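Local atomic coordinates of putative capsular polysaccharide biosynthesis protein (Streptococcus pneumoniae serotype 4, PDB entry 6EWJ), a protein that probably acts as a pyridoxal phosphate-dependent sugar aminotransferase that serves teichoic acid biosynthesis in the pneumococcus. Residues D29-S33 against G34-T38; L70-V74 against L75-P79; Q338-K342 against A343-S347; H350-P353 against L354-T358; F114-Y118 against D119-Q123. One frame throughout, in Å; residues are numbered along the deposited sequence.

Interaction 1: residues D29-S33 against G34-T38; sequences DTLRS and GWITT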
# COMPACT_ATOMS: atom_id res chain seq x y z
N ASP A 29 18.90 -10.12 9.09
CA ASP A 29 19.97 -9.19 8.71
C ASP A 29 19.42 -7.77 8.47
O ASP A 29 19.98 -6.79 8.97
CB ASP A 29 20.71 -9.68 7.47
CG ASP A 29 21.67 -8.67 6.93
OD1 ASP A 29 21.32 -7.86 6.07
OD2 ASP A 29 22.79 -8.67 7.40
N THR A 30 18.34 -7.67 7.74
CA THR A 30 17.66 -6.40 7.55
C THR A 30 17.19 -5.77 8.89
O THR A 30 17.36 -4.55 9.12
CB THR A 30 16.50 -6.54 6.55
OG1 THR A 30 17.00 -6.32 5.24
CG2 THR A 30 15.38 -5.47 6.78
N LEU A 31 16.56 -6.58 9.74
CA LEU A 31 16.07 -6.10 11.05
C LEU A 31 17.15 -5.62 12.01
O LEU A 31 16.84 -4.91 13.00
CB LEU A 31 15.21 -7.15 11.72
CG LEU A 31 13.86 -7.40 11.00
CD1 LEU A 31 13.09 -8.52 11.67
CD2 LEU A 31 13.00 -6.15 10.91
N ARG A 32 18.41 -6.04 11.77
CA ARG A 32 19.56 -5.53 12.50
C ARG A 32 20.22 -4.32 11.84
O ARG A 32 21.14 -3.74 12.43
CB ARG A 32 20.64 -6.62 12.63
CG ARG A 32 20.22 -7.74 13.54
CD ARG A 32 21.37 -8.67 13.90
NE ARG A 32 20.82 -9.96 14.30
CZ ARG A 32 20.56 -10.99 13.49
NH1 ARG A 32 20.79 -10.91 12.16
NH2 ARG A 32 20.09 -12.12 14.02
N SER A 33 19.78 -3.96 10.64
CA SER A 33 20.38 -2.88 9.88
C SER A 33 19.71 -1.55 10.19
O SER A 33 18.73 -1.47 10.90
CB SER A 33 20.28 -3.18 8.37
OG SER A 33 19.00 -2.81 7.89
N GLY A 34 20.28 -0.47 9.66
CA GLY A 34 19.61 0.84 9.73
C GLY A 34 18.33 0.97 8.88
O GLY A 34 17.63 1.97 8.99
N TRP A 35 18.01 -0.04 8.07
CA TRP A 35 17.03 0.12 7.00
C TRP A 35 15.98 -0.97 7.05
O TRP A 35 16.24 -2.05 6.60
CB TRP A 35 17.75 0.08 5.64
CG TRP A 35 18.72 1.17 5.44
CD1 TRP A 35 20.07 1.13 5.73
CD2 TRP A 35 18.46 2.48 4.90
NE1 TRP A 35 20.65 2.34 5.42
CE2 TRP A 35 19.70 3.17 4.89
CE3 TRP A 35 17.32 3.11 4.39
CZ2 TRP A 35 19.82 4.50 4.42
CZ3 TRP A 35 17.43 4.43 3.93
CH2 TRP A 35 18.69 5.11 3.93
N ILE A 36 14.80 -0.68 7.62
CA ILE A 36 13.73 -1.68 7.70
C ILE A 36 12.57 -1.44 6.73
O ILE A 36 11.88 -2.38 6.40
CB ILE A 36 13.20 -1.92 9.13
CG1 ILE A 36 12.67 -0.61 9.76
CG2 ILE A 36 14.28 -2.57 9.97
CD1 ILE A 36 11.90 -0.83 11.04
N THR A 37 12.37 -0.20 6.27
CA THR A 37 11.50 0.03 5.12
C THR A 37 12.36 0.05 3.83
O THR A 37 13.41 -0.61 3.81
CB THR A 37 10.56 1.26 5.31
OG1 THR A 37 9.60 1.30 4.24
CG2 THR A 37 11.31 2.58 5.40
N THR A 38 11.92 0.75 2.80
CA THR A 38 12.63 0.81 1.51
C THR A 38 14.11 1.23 1.69
O THR A 38 14.42 2.26 2.29
CB THR A 38 11.94 1.76 0.50
OG1 THR A 38 10.55 1.40 0.38
CG2 THR A 38 12.59 1.69 -0.92
O HOH W 1 18.04 -3.58 5.06
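Gly-34 is the middle residue of a turn that Ser-33 OG closes. The closing donor is the next residue: Trp-35 N donates to Ser-33 OG over 2.9 Å, with an N-H...O angle of 161°. The first torsion of Ser-33 (chi1 82°) sets OG between its own N and carbonyl carbon, where it can also donate to Thr-30 O. That second bond is 2.7 Å long and reaches a lone pair in the carbonyl plane. Thr-30 O takes Ser-33 N as well, so two donors grip it. The serine thus forms an ST turn near the end of the helix that begins at residue 21, and ties the outgoing loop back to that helix. Trp-35 O lies 3.5 Å from Thr-30 CG2. A water joins the same two residues, accepting from Thr-30 OG1 at 2.9 Å and donating to Trp-35 O at 2.8 Å. Thr-30 OG1 also bonds Ser-272 OG on helix 268-299. Ile-36 comes next, and its CG2 touches Leu-31 CD2 at 3.9 Å. Their side chains cross nearly at a right angle. Beyond them, Thr-37 OG1 hydrogen-bonds Glu-211 of the second subunit, while Leu-31 packs on Ile-24 of that subunit.

Interaction 2: residues L70-V74 against L75-P79; sequences LILRV and LEVGP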
# COMPACT_ATOMS: atom_id res chain seq x y z
N LEU A 70 -0.32 1.73 -10.75
CA LEU A 70 0.67 2.80 -11.02
C LEU A 70 1.01 2.90 -12.49
O LEU A 70 1.19 4.00 -12.99
CB LEU A 70 1.92 2.68 -10.17
CG LEU A 70 1.73 3.03 -8.67
CD1 LEU A 70 3.09 3.20 -8.03
CD2 LEU A 70 0.85 4.25 -8.41
N ILE A 71 1.08 1.77 -13.17
CA ILE A 71 1.28 1.79 -14.62
C ILE A 71 0.18 2.65 -15.29
O ILE A 71 0.47 3.54 -16.09
CB ILE A 71 1.31 0.35 -15.21
CG1 ILE A 71 2.56 -0.38 -14.71
CG2 ILE A 71 1.27 0.40 -16.73
CD1 ILE A 71 2.57 -1.87 -14.95
N LEU A 72 -1.07 2.35 -14.93
CA LEU A 72 -2.16 3.14 -15.43
C LEU A 72 -2.04 4.60 -15.07
O LEU A 72 -2.34 5.45 -15.90
CB LEU A 72 -3.51 2.59 -14.95
CG LEU A 72 -3.89 1.18 -15.39
CD1 LEU A 72 -5.31 0.91 -14.90
CD2 LEU A 72 -3.78 0.99 -16.89
N ARG A 73 -1.63 4.90 -13.83
CA ARG A 73 -1.49 6.31 -13.45
C ARG A 73 -0.31 7.00 -14.15
O ARG A 73 -0.39 8.18 -14.48
CB ARG A 73 -1.41 6.48 -11.93
CG ARG A 73 -2.68 6.06 -11.23
CD ARG A 73 -2.62 6.28 -9.74
NE ARG A 73 -3.89 5.91 -9.13
CZ ARG A 73 -5.01 6.61 -9.13
NH1 ARG A 73 -5.10 7.82 -9.67
NH2 ARG A 73 -6.09 6.09 -8.54
N VAL A 74 0.76 6.26 -14.43
CA VAL A 74 1.92 6.83 -15.17
C VAL A 74 1.47 7.14 -16.62
O VAL A 74 1.72 8.23 -17.16
CB VAL A 74 3.12 5.88 -15.15
CG1 VAL A 74 4.14 6.23 -16.22
CG2 VAL A 74 3.74 5.85 -13.75
N LEU A 75 0.71 6.22 -17.21
CA LEU A 75 0.08 6.46 -18.51
C LEU A 75 -1.02 7.55 -18.53
O LEU A 75 -1.48 7.94 -19.62
CB LEU A 75 -0.48 5.15 -19.06
CG LEU A 75 0.57 4.08 -19.38
CD1 LEU A 75 -0.12 2.80 -19.75
CD2 LEU A 75 1.52 4.54 -20.48
N GLU A 76 -1.42 8.05 -17.36
CA GLU A 76 -2.54 8.99 -17.15
C GLU A 76 -3.87 8.52 -17.79
O GLU A 76 -4.64 9.30 -18.31
CB GLU A 76 -2.15 10.40 -17.58
CG GLU A 76 -0.99 10.95 -16.76
CD GLU A 76 -0.52 12.29 -17.27
OE1 GLU A 76 0.01 12.30 -18.35
OE2 GLU A 76 -0.66 13.35 -16.64
N VAL A 77 -4.11 7.23 -17.72
CA VAL A 77 -5.40 6.65 -18.12
C VAL A 77 -6.40 7.09 -17.04
O VAL A 77 -6.14 6.93 -15.84
CB VAL A 77 -5.31 5.09 -18.21
CG1 VAL A 77 -6.67 4.43 -18.42
CG2 VAL A 77 -4.38 4.69 -19.33
N GLY A 78 -7.52 7.68 -17.46
CA GLY A 78 -8.52 8.14 -16.52
C GLY A 78 -9.94 8.21 -17.09
O GLY A 78 -10.27 7.44 -18.01
N PRO A 79 -10.77 9.11 -16.52
CA PRO A 79 -12.16 9.29 -16.99
C PRO A 79 -12.25 9.50 -18.49
O PRO A 79 -11.47 10.27 -19.05
CB PRO A 79 -12.62 10.53 -16.23
CG PRO A 79 -11.84 10.48 -14.95
CD PRO A 79 -10.48 9.97 -15.36
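The peptide carbonyls of Ile-71 and Leu-72 are the flat groups here; Leu-75 N and Val-77 N come to them tilted about 20° from the plane. They belong to the end of helix 64-74, which closes in a Schellman motif. Leu-75 N reaches Ile-71 O over 2.9 Å, with a nearly straight N-H...O angle of 171°. Val-77 N reaches Leu-72 O over 3.1 Å. Glu-76 N adds a weak 3.1 Å bond to Arg-73 O. The last two bonds, with the positive phi of Glu-76, define the motif. The chain then heads for strand 82-86. Ala-64 and Thr-65, at the start of this helix, belong to the pyridoxal phosphate site, empty here, so the motif closes the end away from the cofactor. Leu-75 and Ile-71 lie side by side, pointing the same way. Leu-75 CG sits beside its backbone N (chi1 -65°), which brings CG to 3.3 Å from Ile-71 O. Leu-72, Leu-75 and Val-77 pack on Val-131 of strand 129-132, and Trp-164 touches Val-74 and Leu-75. The guanidinium of Arg-73 forms a salt bridge with Glu-69. On the apolar side, the methyl CD1 of Leu-75 meets CG2 of Ile-71 at 4.1 Å.

Interaction 3: residues Q338-K342 against A343-S347; sequences QELAK and AGIAS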
# COMPACT_ATOMS: atom_id res chain seq x y z
N GLN A 338 -15.92 -30.77 -3.74
CA GLN A 338 -16.24 -31.23 -2.37
C GLN A 338 -15.78 -32.69 -2.10
O GLN A 338 -15.35 -33.01 -0.98
CB GLN A 338 -17.74 -31.03 -2.05
CG GLN A 338 -18.24 -29.59 -2.15
CD GLN A 338 -17.58 -28.60 -1.22
OE1 GLN A 338 -17.05 -28.94 -0.16
NE2 GLN A 338 -17.63 -27.32 -1.62
N GLU A 339 -15.85 -33.55 -3.12
CA GLU A 339 -15.32 -34.92 -3.01
C GLU A 339 -13.79 -34.94 -2.91
O GLU A 339 -13.24 -35.77 -2.19
CB GLU A 339 -15.73 -35.78 -4.20
CG GLU A 339 -17.18 -36.23 -4.17
CD GLU A 339 -17.44 -37.26 -3.09
OE1 GLU A 339 -16.60 -38.16 -2.88
OE2 GLU A 339 -18.51 -37.18 -2.45
N LEU A 340 -13.12 -34.06 -3.63
CA LEU A 340 -11.65 -33.91 -3.45
C LEU A 340 -11.30 -33.49 -2.03
O LEU A 340 -10.37 -34.03 -1.41
CB LEU A 340 -11.07 -32.89 -4.44
CG LEU A 340 -10.97 -33.38 -5.90
CD1 LEU A 340 -10.56 -32.25 -6.83
CD2 LEU A 340 -9.95 -34.51 -5.99
N ALA A 341 -12.10 -32.57 -1.50
CA ALA A 341 -11.90 -32.06 -0.15
C ALA A 341 -12.10 -33.15 0.92
O ALA A 341 -11.30 -33.25 1.85
CB ALA A 341 -12.83 -30.89 0.10
N LYS A 342 -13.10 -34.01 0.75
CA LYS A 342 -13.29 -35.17 1.65
C LYS A 342 -12.13 -36.16 1.60
O LYS A 342 -11.90 -36.88 2.57
CB LYS A 342 -14.58 -35.92 1.34
CG LYS A 342 -15.83 -35.15 1.73
CD LYS A 342 -17.08 -35.95 1.41
CE LYS A 342 -18.30 -35.05 1.38
NZ LYS A 342 -19.41 -35.73 0.66
N ALA A 343 -11.43 -36.19 0.47
CA ALA A 343 -10.28 -37.06 0.27
C ALA A 343 -8.95 -36.37 0.69
O ALA A 343 -7.88 -36.91 0.43
CB ALA A 343 -10.24 -37.52 -1.19
N GLY A 344 -9.03 -35.21 1.33
CA GLY A 344 -7.85 -34.50 1.83
C GLY A 344 -7.08 -33.75 0.76
O GLY A 344 -5.87 -33.56 0.90
N ILE A 345 -7.78 -33.33 -0.30
CA ILE A 345 -7.18 -32.58 -1.40
C ILE A 345 -7.86 -31.23 -1.59
O ILE A 345 -9.01 -31.17 -2.05
CB ILE A 345 -7.28 -33.38 -2.72
CG1 ILE A 345 -6.55 -34.71 -2.59
CG2 ILE A 345 -6.68 -32.59 -3.88
CD1 ILE A 345 -6.89 -35.72 -3.66
N ALA A 346 -7.11 -30.17 -1.31
CA ALA A 346 -7.57 -28.80 -1.53
C ALA A 346 -7.51 -28.49 -3.03
O ALA A 346 -6.67 -29.03 -3.76
CB ALA A 346 -6.72 -27.80 -0.74
N SER A 347 -8.47 -27.72 -3.50
CA SER A 347 -8.58 -27.40 -4.91
C SER A 347 -9.19 -26.02 -4.99
O SER A 347 -9.66 -25.47 -3.95
CB SER A 347 -9.38 -28.47 -5.68
OG SER A 347 -10.76 -28.53 -5.31
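A Schellman motif ends helix 330-342, with Gly-344 at its C-prime position. The positive phi of this glycine turns the chain back across the last helical turn. Ile-345 N then donates to Leu-340 O over 2.9 Å, from above the carbonyl plane. Gly-344 N donates to Ala-341 O over 3.0 Å and stands still further out of plane, by 66°. Ala-343 N keeps a helical bond to Glu-339 O at 3.2 Å and adds a weak one to Leu-340 O. The reversal sets Ile-345 against Leu-340, the apolar pair that goes with this motif. Their side chains cross obliquely, with Leu-340 CD2 and Ile-345 CD1 4.0 Å apart. The other methyl of Leu-340, CD1, reaches Ser-347 OG, also at 4.0 Å. Ile-345 packs further on Tyr-396 and Thr-400 of helix 391-409. The backbones of Gly-344 and Ala-346 bond that of Ile-12. The extended Lys-342 brings NZ to 3.5 Å from Glu-339 OE2, a salt bridge one turn apart. Glu-339 OE1 has a second partner in Lys-407. The carbonyls of Glu-339, Leu-340 and Ala-341 thus receive amides of the outgoing chain. The negative charge of Glu-339 is probably balanced by two lysines.

Interaction 4: residues H350-P353 against L354-T358; sequences HYKP and LPLLT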
# COMPACT_ATOMS: atom_id res chain seq x y z
N HIS A 350 -10.13 -21.08 -10.85
CA HIS A 350 -9.60 -19.88 -11.48
C HIS A 350 -10.20 -19.80 -12.88
O HIS A 350 -9.75 -20.53 -13.80
CB HIS A 350 -8.09 -19.95 -11.61
CG HIS A 350 -7.37 -20.07 -10.31
ND1 HIS A 350 -7.24 -21.27 -9.65
CD2 HIS A 350 -6.79 -19.14 -9.53
CE1 HIS A 350 -6.57 -21.08 -8.53
NE2 HIS A 350 -6.31 -19.79 -8.41
N TYR A 351 -11.22 -18.97 -13.11
CA TYR A 351 -11.89 -18.10 -12.13
C TYR A 351 -13.33 -17.97 -12.52
O TYR A 351 -13.72 -18.31 -13.62
CB TYR A 351 -11.38 -16.68 -12.19
CG TYR A 351 -9.94 -16.42 -11.83
CD1 TYR A 351 -9.58 -16.20 -10.52
CD2 TYR A 351 -8.94 -16.36 -12.82
CE1 TYR A 351 -8.25 -15.93 -10.18
CE2 TYR A 351 -7.61 -16.08 -12.47
CZ TYR A 351 -7.28 -15.86 -11.13
OH TYR A 351 -5.94 -15.57 -10.73
N LYS A 352 -14.16 -17.49 -11.59
CA LYS A 352 -15.44 -16.94 -11.93
C LYS A 352 -15.18 -15.83 -12.91
O LYS A 352 -14.33 -15.01 -12.66
CB LYS A 352 -16.09 -16.30 -10.71
CG LYS A 352 -16.63 -17.28 -9.73
CD LYS A 352 -17.59 -16.56 -8.77
CE LYS A 352 -18.30 -17.55 -7.92
NZ LYS A 352 -19.10 -16.86 -6.85
N PRO A 353 -15.91 -15.78 -14.04
CA PRO A 353 -15.71 -14.67 -14.95
C PRO A 353 -16.18 -13.40 -14.21
O PRO A 353 -17.09 -13.47 -13.38
CB PRO A 353 -16.68 -14.97 -16.10
CG PRO A 353 -16.85 -16.44 -16.05
CD PRO A 353 -16.82 -16.79 -14.60
N LEU A 354 -15.56 -12.28 -14.53
CA LEU A 354 -15.86 -11.01 -13.85
C LEU A 354 -17.36 -10.68 -13.79
O LEU A 354 -17.81 -10.29 -12.76
CB LEU A 354 -15.07 -9.88 -14.47
CG LEU A 354 -13.54 -10.08 -14.36
CD1 LEU A 354 -12.87 -8.84 -14.92
CD2 LEU A 354 -13.00 -10.30 -12.94
N PRO A 355 -18.11 -10.93 -14.90
CA PRO A 355 -19.54 -10.63 -14.91
C PRO A 355 -20.36 -11.43 -13.93
O PRO A 355 -21.46 -11.03 -13.69
CB PRO A 355 -19.96 -10.95 -16.35
CG PRO A 355 -18.71 -10.76 -17.14
CD PRO A 355 -17.65 -11.29 -16.26
N LEU A 356 -19.80 -12.50 -13.33
CA LEU A 356 -20.52 -13.20 -12.25
C LEU A 356 -20.47 -12.47 -10.92
O LEU A 356 -21.31 -12.73 -10.08
CB LEU A 356 -20.02 -14.63 -12.04
CG LEU A 356 -20.39 -15.74 -13.07
CD1 LEU A 356 -19.97 -17.11 -12.55
CD2 LEU A 356 -21.86 -15.74 -13.37
N LEU A 357 -19.51 -11.57 -10.76
CA LEU A 357 -19.22 -10.90 -9.48
C LEU A 357 -20.12 -9.67 -9.35
O LEU A 357 -20.31 -8.91 -10.30
CB LEU A 357 -17.76 -10.52 -9.41
CG LEU A 357 -16.71 -11.62 -9.66
CD1 LEU A 357 -15.33 -11.00 -9.82
CD2 LEU A 357 -16.73 -12.74 -8.61
N THR A 358 -20.71 -9.52 -8.18
CA THR A 358 -21.57 -8.38 -7.89
C THR A 358 -21.04 -7.02 -8.31
O THR A 358 -21.76 -6.25 -8.93
CB THR A 358 -21.92 -8.39 -6.37
OG1 THR A 358 -22.63 -9.61 -6.08
CG2 THR A 358 -22.71 -7.15 -5.90
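Pro-353 O accepts from Leu-356 N over 2.9 Å, with an N-H...O angle of 156°. The donor comes from above the carbonyl plane, 43° out of it. Leu-357 N repeats the step by bonding Leu-354 O at 2.9 Å. These two bonds wind residues 354-356 into a short 3-10 turn, which leads straight to the N-cap Leu-357 of helix 358-361. Pro-355 sits inside the turn, and its ring nitrogen has no hydrogen to offer. Its CD rests 3.8 Å from Pro-353 CB. At the other end of the Pro-353 ring, its CD meets Leu-356 CD1 at 3.8 Å, with the two side chains side by side and pointing the same way. Lys-352 is extended beyond CG, and its CD passes Leu-357 CD2 at 3.9 Å. Its NZ goes on to a salt bridge with Glu-254 of the second subunit. The turn closely follows Tyr-351, a pyridoxal phosphate-binding residue preceded by a cis peptide; no cofactor is bound here. His-350 CB stands 3.8 Å above the plane of the Tyr-351 ring, over its centre. Pro-353 and Leu-356 pack on Phe-377 of helix 371-378. Leu-354 and Pro-355 lie against Met-106 of strand 103-107, and the backbone of Leu-354 bonds that of Ala-87.

Interaction 5: residues F114-Y118 against D119-Q123; sequences FEMDY and DLLEQ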
# COMPACT_ATOMS: atom_id res chain seq x y z
N PHE A 114 -7.70 -19.88 -22.21
CA PHE A 114 -8.10 -18.73 -21.43
C PHE A 114 -7.95 -17.42 -22.18
O PHE A 114 -8.52 -16.41 -21.75
CB PHE A 114 -7.30 -18.67 -20.13
CG PHE A 114 -5.83 -18.45 -20.35
CD1 PHE A 114 -5.34 -17.18 -20.51
CD2 PHE A 114 -4.99 -19.55 -20.53
CE1 PHE A 114 -4.02 -16.98 -20.73
CE2 PHE A 114 -3.67 -19.35 -20.76
CZ PHE A 114 -3.17 -18.07 -20.86
N GLU A 115 -7.13 -17.40 -23.23
CA GLU A 115 -6.79 -16.14 -23.88
C GLU A 115 -7.99 -15.48 -24.52
O GLU A 115 -8.95 -16.16 -24.92
CB GLU A 115 -5.71 -16.32 -24.94
CG GLU A 115 -4.30 -16.67 -24.43
CD GLU A 115 -3.30 -16.69 -25.58
OE1 GLU A 115 -3.16 -15.64 -26.24
OE2 GLU A 115 -2.61 -17.72 -25.81
N MET A 116 -7.95 -14.16 -24.60
CA MET A 116 -8.97 -13.40 -25.31
C MET A 116 -9.07 -13.88 -26.77
O MET A 116 -8.05 -14.26 -27.40
CB MET A 116 -8.67 -11.91 -25.30
CG MET A 116 -8.99 -11.25 -23.97
SD MET A 116 -8.67 -9.49 -23.96
CE MET A 116 -6.86 -9.52 -23.96
N ASP A 117 -10.31 -13.94 -27.26
CA ASP A 117 -10.57 -14.08 -28.66
C ASP A 117 -10.12 -12.76 -29.28
O ASP A 117 -10.66 -11.71 -28.97
CB ASP A 117 -12.07 -14.35 -28.87
CG ASP A 117 -12.48 -14.43 -30.32
OD1 ASP A 117 -11.96 -13.66 -31.15
OD2 ASP A 117 -13.39 -15.22 -30.62
N TYR A 118 -9.08 -12.82 -30.13
CA TYR A 118 -8.40 -11.60 -30.58
C TYR A 118 -9.14 -10.89 -31.68
O TYR A 118 -8.83 -9.75 -31.97
CB TYR A 118 -6.91 -11.90 -30.96
CG TYR A 118 -6.13 -12.30 -29.75
CD1 TYR A 118 -5.86 -11.37 -28.75
CD2 TYR A 118 -5.73 -13.61 -29.54
CE1 TYR A 118 -5.16 -11.71 -27.61
CE2 TYR A 118 -5.04 -13.96 -28.37
CZ TYR A 118 -4.78 -12.98 -27.39
OH TYR A 118 -4.10 -13.26 -26.20
N ASP A 119 -10.09 -11.60 -32.31
CA ASP A 119 -10.99 -11.00 -33.27
C ASP A 119 -11.96 -10.13 -32.50
O ASP A 119 -12.19 -8.98 -32.88
CB ASP A 119 -11.78 -12.05 -34.06
CG ASP A 119 -10.87 -12.93 -34.92
OD1 ASP A 119 -9.92 -12.39 -35.54
OD2 ASP A 119 -11.14 -14.15 -35.03
N LEU A 120 -12.53 -10.70 -31.43
CA LEU A 120 -13.43 -9.93 -30.57
C LEU A 120 -12.68 -8.77 -29.89
O LEU A 120 -13.26 -7.72 -29.69
CB LEU A 120 -14.10 -10.83 -29.55
CG LEU A 120 -15.13 -11.86 -30.04
CD1 LEU A 120 -15.63 -12.68 -28.87
CD2 LEU A 120 -16.31 -11.23 -30.77
N LEU A 121 -11.40 -8.97 -29.58
CA LEU A 121 -10.54 -7.86 -29.08
C LEU A 121 -10.44 -6.71 -30.06
O LEU A 121 -10.68 -5.55 -29.70
CB LEU A 121 -9.15 -8.37 -28.78
CG LEU A 121 -8.06 -7.35 -28.38
CD1 LEU A 121 -8.53 -6.60 -27.18
CD2 LEU A 121 -6.75 -7.99 -28.07
N GLU A 122 -10.14 -7.03 -31.33
CA GLU A 122 -10.18 -6.03 -32.41
C GLU A 122 -11.50 -5.26 -32.44
O GLU A 122 -11.51 -4.02 -32.52
CB GLU A 122 -9.95 -6.68 -33.80
CG GLU A 122 -8.51 -6.99 -34.10
CD GLU A 122 -8.31 -7.64 -35.45
OE1 GLU A 122 -9.22 -7.61 -36.29
OE2 GLU A 122 -7.22 -8.19 -35.69
N GLN A 123 -12.61 -5.99 -32.39
CA GLN A 123 -13.95 -5.38 -32.41
C GLN A 123 -14.22 -4.44 -31.22
O GLN A 123 -14.89 -3.45 -31.39
CB GLN A 123 -15.04 -6.43 -32.40
CG GLN A 123 -15.12 -7.28 -33.64
CD GLN A 123 -16.17 -8.37 -33.51
OE1 GLN A 123 -17.16 -8.22 -32.77
NE2 GLN A 123 -15.98 -9.47 -34.25
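Asp-117 is the N-cap of helix 118-124, the short helix that follows strand 103-107. Its OD1 accepts from Leu-120 N over 3.0 Å, almost straight at 169°. This donor meets the carboxylate from above its plane. Asp-119 N adds a weak bond to the same OD1, also 3.0 Å, which closes an Asx turn. The CG of Asp-117 stands opposite its own N (chi1 176°), and this swings the carboxylate over the first turn. The negative cap would also suit the positive end of the helix dipole. The backbone takes over from there: Leu-121 N bonds Asp-117 O at 2.9 Å, and Glu-122 N bonds Tyr-118 O. Leu-120 lies against the cap, its CG 3.7 Å from Asp-117 CG. Met-116 SD and Leu-121 CD1 approach to 4.3 Å across the helix start, and this pair forms a hydrophobic staple. Both residues pack on Ile-84 of strand 82-86, so the helix start is fixed to the central sheet. Asp-119 OD2 lies 4.0 Å from Asp-117 OD1. Arg-146 of helix 144-153 probably eases the crowding of acids here, since it forms salt bridges with Asp-119 OD1 and Glu-122 OE2. The Tyr-118 ring has Met-116 O over one face, offset toward the rim. At its edge Leu-121 CD2 touches CD1 of the ring at 3.6 Å. Tyr-118 OH donates to Glu-115 OE1 over 2.6 Å, meeting the anti lone pair of that oxygen.

Along the chain the order is interaction 1, 2, 5, 3 and 4. Each marks a place where a helix starts or ends. Interactions 1, 2 and 3 finish helices 21-31, 64-74 and 330-342, while 4 and 5 lead into helices 358-361 and 118-124. Interactions 4 and 5 are the closest pair in space, with centres about 18 Å apart; both border strand 103-107 of the central sheet. Interactions 1 and 4 lie on opposite sides of the chain's centre, about 40 Å between centres, yet both reach the second subunit. Interactions 2 and 4 come nearest the cofactor site. Interaction 4 holds a residue of that site beside the subunit interface, so dimer and pocket are probably coupled there.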